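Local coordinates for KLLA0B12012p (Kluyveromyces lactis, PDB 6Y3P), which forms the C-terminal ATP-grasp domain of Pby1, a direct partner of the mRNA decapping enzyme Dcp2, and probably binds ATP and metal ions, at residues R213-R218 / F333-D338; F110-D115 / W128-E133. One frame throughout, in Å; residues are numbered along the deposited sequence.

Interaction 1. Residues R213-R218 / F333-D338; sequences RKFHIR and FLVDSD
Two strands of the larger antiparallel sheet in this ATP-grasp domain, 215-224 and 326-335, are paired at Ile217 and Phe333 and stand apart at Phe215 and Val335. Within these segments the pairing rests on one hydrogen-bonded pair, Ile217 with Phe333. Ile217 N donates to Phe333 O at 2.7 Å, almost straight at 174°, and Phe333 N returns a bond to Ile217 O at 3.0 Å. Both donors lie in the plane of the carbonyl they reach. Two residues from that pair on each strand, Phe215 O and Val335 N stand 4.4 Å apart, too far for a direct bond, and a water bridges them: it donates to Phe215 O at 2.7 Å and accepts from Val335 N at 2.9 Å. The strand directions, 139° apart, agree with this divergence.

Val335 puts one methyl between Ile217 and Phe215. Its CG2, anti to the carbonyl carbon, presses on Ile217 CD1 at 3.5 Å, tighter than usual for two carbons, the side chains crossing obliquely. The same CG2 meets the Phe215 ring obliquely, 4.0 Å from CE2; the crowded first torsion of Phe215, with CG between N and the carbonyl carbon, brings that ring over. Helix 290-313 packs on Ile217, Phe333 and Val335 through Ile296, Ile300 and Ala303. Beyond the strand end, Asp338 N donates to Asp336 OD1 at 2.8 Å, an Asx turn.

Chemically, two nearly linear amide bonds fix the register at the close end, a single water spans Phe215 O and Val335 N where the backbones have parted, and the Val335 methyl packs against both apolar side chains.

Interaction 2. Residues F110-D115 / W128-E133; sequences FNIDVD and WELRQE
The Phe110 ring carries one face against the first turns of helix 128-136: Leu130 CA stands 3.9 Å above its plane, over the centre, and Leu130 N lies over the same face. Leu130 CB adds to this cover as a CH-pi contact, 4.0 Å from the ring centroid and 19° off the normal. Two glutamates meet the far end of the ring obliquely, Glu129 CB at 3.6 Å from Phe110 CE2 and Glu133 CG at 3.8 Å from Phe110 CZ. The Glu133 carboxylate is turned 26° from the ring plane, whereas that of Glu129 is nearly perpendicular to it. Glu129 OE2 instead sits 3.5 Å above the Trp128 ring, offset toward its rim.

Leu130, with CG anti to its backbone N, reaches back along Phe110 to its root, where Leu130 CG is 3.6 Å from Phe110 CG. Its branches then divide: CD2 goes to the Phe110 ring, while CD1 meets Ile112 CD1 tip to tip at 3.7 Å. The segments cross at 104°; residues two apart on a strand point the same way, so Phe110 and Ile112 both face the helix. Val197 of the adjoining strand touches both Leu130 and Ile112. Asn127, just ahead of the helix, donates through ND2 to Asn111 O.

No hydrogen bond joins the two segments, so cohesion comes from apolar and CH-pi contact. The glutamate methylenes pack on the ring; the closeness of Glu108 would tend to raise the proton affinity of Glu133, an effect that the long, weak ion pair with Lys139 would offset in part.

From the N terminus, interaction 2 comes first: after strand 109-113, an edge of the five-stranded sheet, the chain passes through helix 120-125, and helix 128-136 closes the short loop of twelve residues. The chain adds strands 140-145, 154-157 and 194-200 to that sheet before entering the larger one at strand 215-224. Interaction 1 closes a far longer excursion of 114 residues, including strand 228-239, strand 253-254, which returns to the first sheet, and helix 290-313. The contacts are in series, neither nested nor crossed. The centres of interactions 1 and 2 are 26 Å apart. Interaction 2 packs a helix on the edge strand of one sheet; interaction 1 pairs two strands of the other, although Leu334 does reach Leu107, just ahead of strand 109-113.

Interaction 1. Residues R213-R218 / F333-D338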
loop_
_atom_site.group_PDB
_atom_site.type_symbol
_atom_site.label_atom_id
_atom_site.label_comp_id
_atom_site.label_asym_id
_atom_site.label_seq_id
_atom_site.Cartn_x
_atom_site.Cartn_y
_atom_site.Cartn_z
ATOM N N ARG A 213 20.435 6.367 6.027
ATOM C CA ARG A 213 19.048 6.791 6.095
ATOM C C ARG A 213 18.222 5.582 5.650
ATOM O O ARG A 213 18.568 4.931 4.652
ATOM C CB ARG A 213 18.824 7.984 5.148
ATOM C CG ARG A 213 19.523 9.279 5.600
ATOM C CD ARG A 213 19.746 10.238 4.441
ATOM N NE ARG A 213 18.500 10.834 3.965
ATOM C CZ ARG A 213 18.057 10.795 2.710
ATOM N NH1 ARG A 213 18.761 10.179 1.767
ATOM N NH2 ARG A 213 16.906 11.371 2.389
ATOM N N LYS A 214 17.183 5.236 6.424
ATOM C CA LYS A 214 16.325 4.091 6.114
ATOM C C LYS A 214 15.348 4.437 4.992
ATOM O O LYS A 214 15.142 5.612 4.687
ATOM C CB LYS A 214 15.579 3.587 7.372
ATOM C CG LYS A 214 14.429 4.469 7.822
ATOM C CD LYS A 214 13.396 3.699 8.648
ATOM C CE LYS A 214 12.467 4.612 9.437
ATOM N NZ LYS A 214 11.633 5.495 8.563
ATOM N N PHE A 215 14.723 3.417 4.390
ATOM C CA PHE A 215 13.764 3.671 3.320
ATOM C C PHE A 215 12.653 2.679 3.310
ATOM O O PHE A 215 12.766 1.573 3.863
ATOM C CB PHE A 215 14.473 3.673 1.936
ATOM C CG PHE A 215 14.952 2.320 1.434
ATOM C CD1 PHE A 215 16.168 1.788 1.860
ATOM C CD2 PHE A 215 14.194 1.587 0.522
ATOM C CE1 PHE A 215 16.589 0.528 1.419
ATOM C CE2 PHE A 215 14.624 0.346 0.069
ATOM C CZ PHE A 215 15.814 -0.182 0.519
ATOM N N HIS A 216 11.572 3.088 2.667
ATOM C CA HIS A 216 10.494 2.167 2.399
ATOM C C HIS A 216 10.332 2.108 0.886
ATOM O O HIS A 216 10.865 2.969 0.155
ATOM C CB HIS A 216 9.200 2.434 3.196
ATOM C CG HIS A 216 8.528 3.743 2.931
ATOM N ND1 HIS A 216 7.366 3.816 2.180
ATOM C CD2 HIS A 216 8.834 4.980 3.386
ATOM C CE1 HIS A 216 7.005 5.089 2.204
ATOM N NE2 HIS A 216 7.874 5.834 2.890
ATOM N N ILE A 217 9.708 1.027 0.405
ATOM C CA ILE A 217 9.473 0.791 -1.005
ATOM C C ILE A 217 8.010 1.133 -1.305
ATOM O O ILE A 217 7.089 0.685 -0.619
ATOM C CB ILE A 217 9.835 -0.642 -1.494
ATOM C CG1 ILE A 217 11.330 -0.947 -1.263
ATOM C CG2 ILE A 217 9.459 -0.812 -2.980
ATOM C CD1 ILE A 217 11.778 -2.365 -1.580
ATOM N N ARG A 218 7.810 1.936 -2.335
ATOM C CA ARG A 218 6.493 2.230 -2.870
ATOM C C ARG A 218 6.419 1.398 -4.165
ATOM O O ARG A 218 7.167 1.641 -5.118
ATOM C CB ARG A 218 6.317 3.738 -3.152
ATOM C CG ARG A 218 4.987 4.116 -3.852
ATOM C CD ARG A 218 3.792 3.548 -3.113
ATOM N NE ARG A 218 2.741 4.530 -2.848
ATOM C CZ ARG A 218 2.761 5.429 -1.868
ATOM N NH1 ARG A 218 1.736 6.254 -1.697
ATOM N NH2 ARG A 218 3.820 5.528 -1.070
ATOM N N PHE A 333 6.082 -1.142 1.472
ATOM C CA PHE A 333 6.888 -2.180 2.088
ATOM C C PHE A 333 8.118 -1.604 2.801
ATOM O O PHE A 333 8.771 -0.705 2.290
ATOM C CB PHE A 333 7.407 -3.150 1.011
ATOM C CG PHE A 333 6.377 -4.009 0.340
ATOM C CD1 PHE A 333 6.014 -5.233 0.880
ATOM C CD2 PHE A 333 5.826 -3.636 -0.878
ATOM C CE1 PHE A 333 5.069 -6.046 0.231
ATOM C CE2 PHE A 333 4.861 -4.436 -1.503
ATOM C CZ PHE A 333 4.489 -5.628 -0.940
ATOM N N LEU A 334 8.470 -2.196 3.932
ATOM C CA LEU A 334 9.689 -1.922 4.693
ATOM C C LEU A 334 10.671 -3.070 4.354
ATOM O O LEU A 334 10.250 -4.185 4.038
ATOM C CB LEU A 334 9.373 -1.933 6.192
ATOM C CG LEU A 334 9.021 -0.585 6.859
ATOM C CD1 LEU A 334 7.821 0.076 6.236
ATOM C CD2 LEU A 334 8.747 -0.766 8.342
ATOM N N VAL A 335 11.959 -2.764 4.326
ATOM C CA VAL A 335 13.016 -3.717 4.048
ATOM C C VAL A 335 13.907 -3.768 5.274
ATOM O O VAL A 335 14.344 -2.711 5.755
ATOM C CB VAL A 335 13.856 -3.377 2.781
ATOM C CG1 VAL A 335 14.705 -4.579 2.357
ATOM C CG2 VAL A 335 12.970 -2.904 1.624
ATOM N N ASP A 336 14.205 -4.991 5.748
ATOM C CA ASP A 336 15.104 -5.202 6.885
ATOM C C ASP A 336 16.534 -5.461 6.416
ATOM O O ASP A 336 16.766 -5.647 5.219
ATOM C CB ASP A 336 14.585 -6.278 7.891
ATOM C CG ASP A 336 14.613 -7.755 7.514
ATOM O OD1 ASP A 336 15.419 -8.138 6.623
ATOM O OD2 ASP A 336 13.898 -8.555 8.186
ATOM N N SER A 337 17.490 -5.513 7.362
ATOM C CA SER A 337 18.908 -5.713 7.056
ATOM C C SER A 337 19.236 -7.104 6.462
ATOM O O SER A 337 20.361 -7.306 6.006
ATOM C CB SER A 337 19.770 -5.396 8.269
ATOM O OG SER A 337 19.381 -6.247 9.328
ATOM N N ASP A 338 18.235 -8.019 6.393
ATOM C CA ASP A 338 18.376 -9.359 5.795
ATOM C C ASP A 338 17.665 -9.436 4.469
ATOM O O ASP A 338 17.440 -10.536 3.978
ATOM C CB ASP A 338 17.882 -10.472 6.739
ATOM C CG ASP A 338 18.585 -10.465 8.075
ATOM O OD1 ASP A 338 19.834 -10.364 8.088
ATOM O OD2 ASP A 338 17.884 -10.523 9.114
HETATM O O HOH W 1 12.724 -0.333 5.798
#

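Interaction 2. Residues F110-D115 / W128-E133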
loop_
_atom_site.group_PDB
_atom_site.type_symbol
_atom_site.label_atom_id
_atom_site.label_comp_id
_atom_site.label_asym_id
_atom_site.label_seq_id
_atom_site.Cartn_x
_atom_site.Cartn_y
_atom_site.Cartn_z
ATOM N N PHE A 110 -2.600 -3.413 15.861
ATOM C CA PHE A 110 -3.756 -3.661 16.709
ATOM C C PHE A 110 -4.180 -2.352 17.303
ATOM O O PHE A 110 -3.383 -1.427 17.373
ATOM C CB PHE A 110 -3.423 -4.651 17.832
ATOM C CG PHE A 110 -2.841 -5.963 17.371
ATOM C CD1 PHE A 110 -1.466 -6.132 17.262
ATOM C CD2 PHE A 110 -3.668 -7.036 17.056
ATOM C CE1 PHE A 110 -0.926 -7.350 16.832
ATOM C CE2 PHE A 110 -3.125 -8.255 16.633
ATOM C CZ PHE A 110 -1.759 -8.405 16.527
ATOM N N ASN A 111 -5.452 -2.267 17.702
ATOM C CA ASN A 111 -6.022 -1.087 18.337
ATOM C C ASN A 111 -6.328 -1.415 19.785
ATOM O O ASN A 111 -6.948 -2.438 20.083
ATOM C CB ASN A 111 -7.249 -0.595 17.574
ATOM C CG ASN A 111 -6.891 0.459 16.561
ATOM O OD1 ASN A 111 -6.463 0.165 15.440
ATOM N ND2 ASN A 111 -6.987 1.715 16.968
ATOM N N ILE A 112 -5.796 -0.600 20.688
ATOM C CA ILE A 112 -5.993 -0.792 22.119
ATOM C C ILE A 112 -6.583 0.476 22.752
ATOM O O ILE A 112 -6.319 1.586 22.288
ATOM C CB ILE A 112 -4.703 -1.322 22.820
ATOM C CG1 ILE A 112 -5.007 -1.887 24.213
ATOM C CG2 ILE A 112 -3.551 -0.306 22.857
ATOM C CD1 ILE A 112 -4.583 -3.277 24.392
ATOM N N ASP A 113 -7.432 0.289 23.758
ATOM C CA ASP A 113 -8.047 1.368 24.524
ATOM C C ASP A 113 -7.668 1.144 25.972
ATOM O O ASP A 113 -8.064 0.138 26.570
ATOM C CB ASP A 113 -9.580 1.396 24.348
ATOM C CG ASP A 113 -10.095 1.713 22.946
ATOM O OD1 ASP A 113 -9.393 2.441 22.196
ATOM O OD2 ASP A 113 -11.221 1.272 22.615
ATOM N N VAL A 114 -6.820 2.021 26.501
ATOM C CA VAL A 114 -6.357 1.928 27.883
ATOM C C VAL A 114 -6.756 3.215 28.585
ATOM O O VAL A 114 -6.378 4.300 28.145
ATOM C CB VAL A 114 -4.830 1.634 28.029
ATOM C CG1 VAL A 114 -4.444 1.410 29.495
ATOM C CG2 VAL A 114 -4.397 0.439 27.177
ATOM N N ASP A 115 -7.530 3.080 29.661
ATOM C CA ASP A 115 -8.025 4.181 30.484
ATOM C C ASP A 115 -6.933 4.595 31.468
ATOM O O ASP A 115 -6.542 5.760 31.504
ATOM C CB ASP A 115 -9.313 3.756 31.231
ATOM C CG ASP A 115 -10.448 3.259 30.346
ATOM O OD1 ASP A 115 -10.225 2.284 29.572
ATOM O OD2 ASP A 115 -11.569 3.802 30.459
ATOM N N TRP A 128 -7.500 -10.012 22.238
ATOM C CA TRP A 128 -6.877 -11.313 22.478
ATOM C C TRP A 128 -5.784 -11.673 21.473
ATOM O O TRP A 128 -4.844 -12.378 21.849
ATOM C CB TRP A 128 -7.933 -12.428 22.575
ATOM C CG TRP A 128 -8.725 -12.661 21.323
ATOM C CD1 TRP A 128 -9.968 -12.181 21.039
ATOM C CD2 TRP A 128 -8.341 -13.475 20.204
ATOM N NE1 TRP A 128 -10.365 -12.602 19.789
ATOM C CE2 TRP A 128 -9.383 -13.390 19.250
ATOM C CE3 TRP A 128 -7.217 -14.267 19.911
ATOM C CZ2 TRP A 128 -9.321 -14.049 18.015
ATOM C CZ3 TRP A 128 -7.147 -14.901 18.679
ATOM C CH2 TRP A 128 -8.186 -14.788 17.745
ATOM N N GLU A 129 -5.912 -11.211 20.201
ATOM C CA GLU A 129 -4.912 -11.458 19.151
ATOM C C GLU A 129 -3.565 -10.848 19.550
ATOM O O GLU A 129 -2.539 -11.518 19.448
ATOM C CB GLU A 129 -5.368 -10.876 17.805
ATOM C CG GLU A 129 -5.992 -11.880 16.857
ATOM C CD GLU A 129 -7.099 -11.293 16.003
ATOM O OE1 GLU A 129 -6.853 -11.055 14.797
ATOM O OE2 GLU A 129 -8.207 -11.057 16.540
ATOM N N LEU A 130 -3.599 -9.597 20.046
ATOM C CA LEU A 130 -2.462 -8.790 20.498
ATOM C C LEU A 130 -1.780 -9.447 21.691
ATOM O O LEU A 130 -0.559 -9.577 21.682
ATOM C CB LEU A 130 -2.989 -7.392 20.910
ATOM C CG LEU A 130 -2.105 -6.132 20.869
ATOM C CD1 LEU A 130 -2.484 -5.187 21.979
ATOM C CD2 LEU A 130 -0.635 -6.413 20.853
ATOM N N ARG A 131 -2.567 -9.849 22.721
ATOM C CA ARG A 131 -2.054 -10.495 23.945
ATOM C C ARG A 131 -1.156 -11.680 23.593
ATOM O O ARG A 131 -0.029 -11.771 24.090
ATOM C CB ARG A 131 -3.220 -10.948 24.845
ATOM C CG ARG A 131 -2.843 -11.839 26.049
ATOM C CD ARG A 131 -2.418 -11.038 27.258
ATOM N NE ARG A 131 -2.828 -11.670 28.509
ATOM C CZ ARG A 131 -3.182 -11.001 29.603
ATOM N NH1 ARG A 131 -3.546 -11.654 30.699
ATOM N NH2 ARG A 131 -3.186 -9.673 29.605
ATOM N N GLN A 132 -1.666 -12.560 22.709
ATOM C CA GLN A 132 -1.014 -13.778 22.255
ATOM C C GLN A 132 0.275 -13.496 21.524
ATOM O O GLN A 132 1.255 -14.207 21.719
ATOM C CB GLN A 132 -1.970 -14.605 21.393
ATOM C CG GLN A 132 -1.814 -16.094 21.657
ATOM C CD GLN A 132 -2.937 -16.910 21.102
ATOM O OE1 GLN A 132 -3.519 -16.598 20.049
ATOM N NE2 GLN A 132 -3.184 -18.042 21.745
ATOM N N GLU A 133 0.286 -12.434 20.730
ATOM C CA GLU A 133 1.455 -11.984 19.996
ATOM C C GLU A 133 2.570 -11.533 20.953
ATOM O O GLU A 133 3.711 -11.969 20.814
ATOM C CB GLU A 133 1.057 -10.841 19.049
ATOM C CG GLU A 133 0.321 -11.302 17.805
ATOM C CD GLU A 133 1.145 -12.104 16.815
ATOM O OE1 GLU A 133 2.366 -11.848 16.701
ATOM O OE2 GLU A 133 0.564 -12.998 16.158
#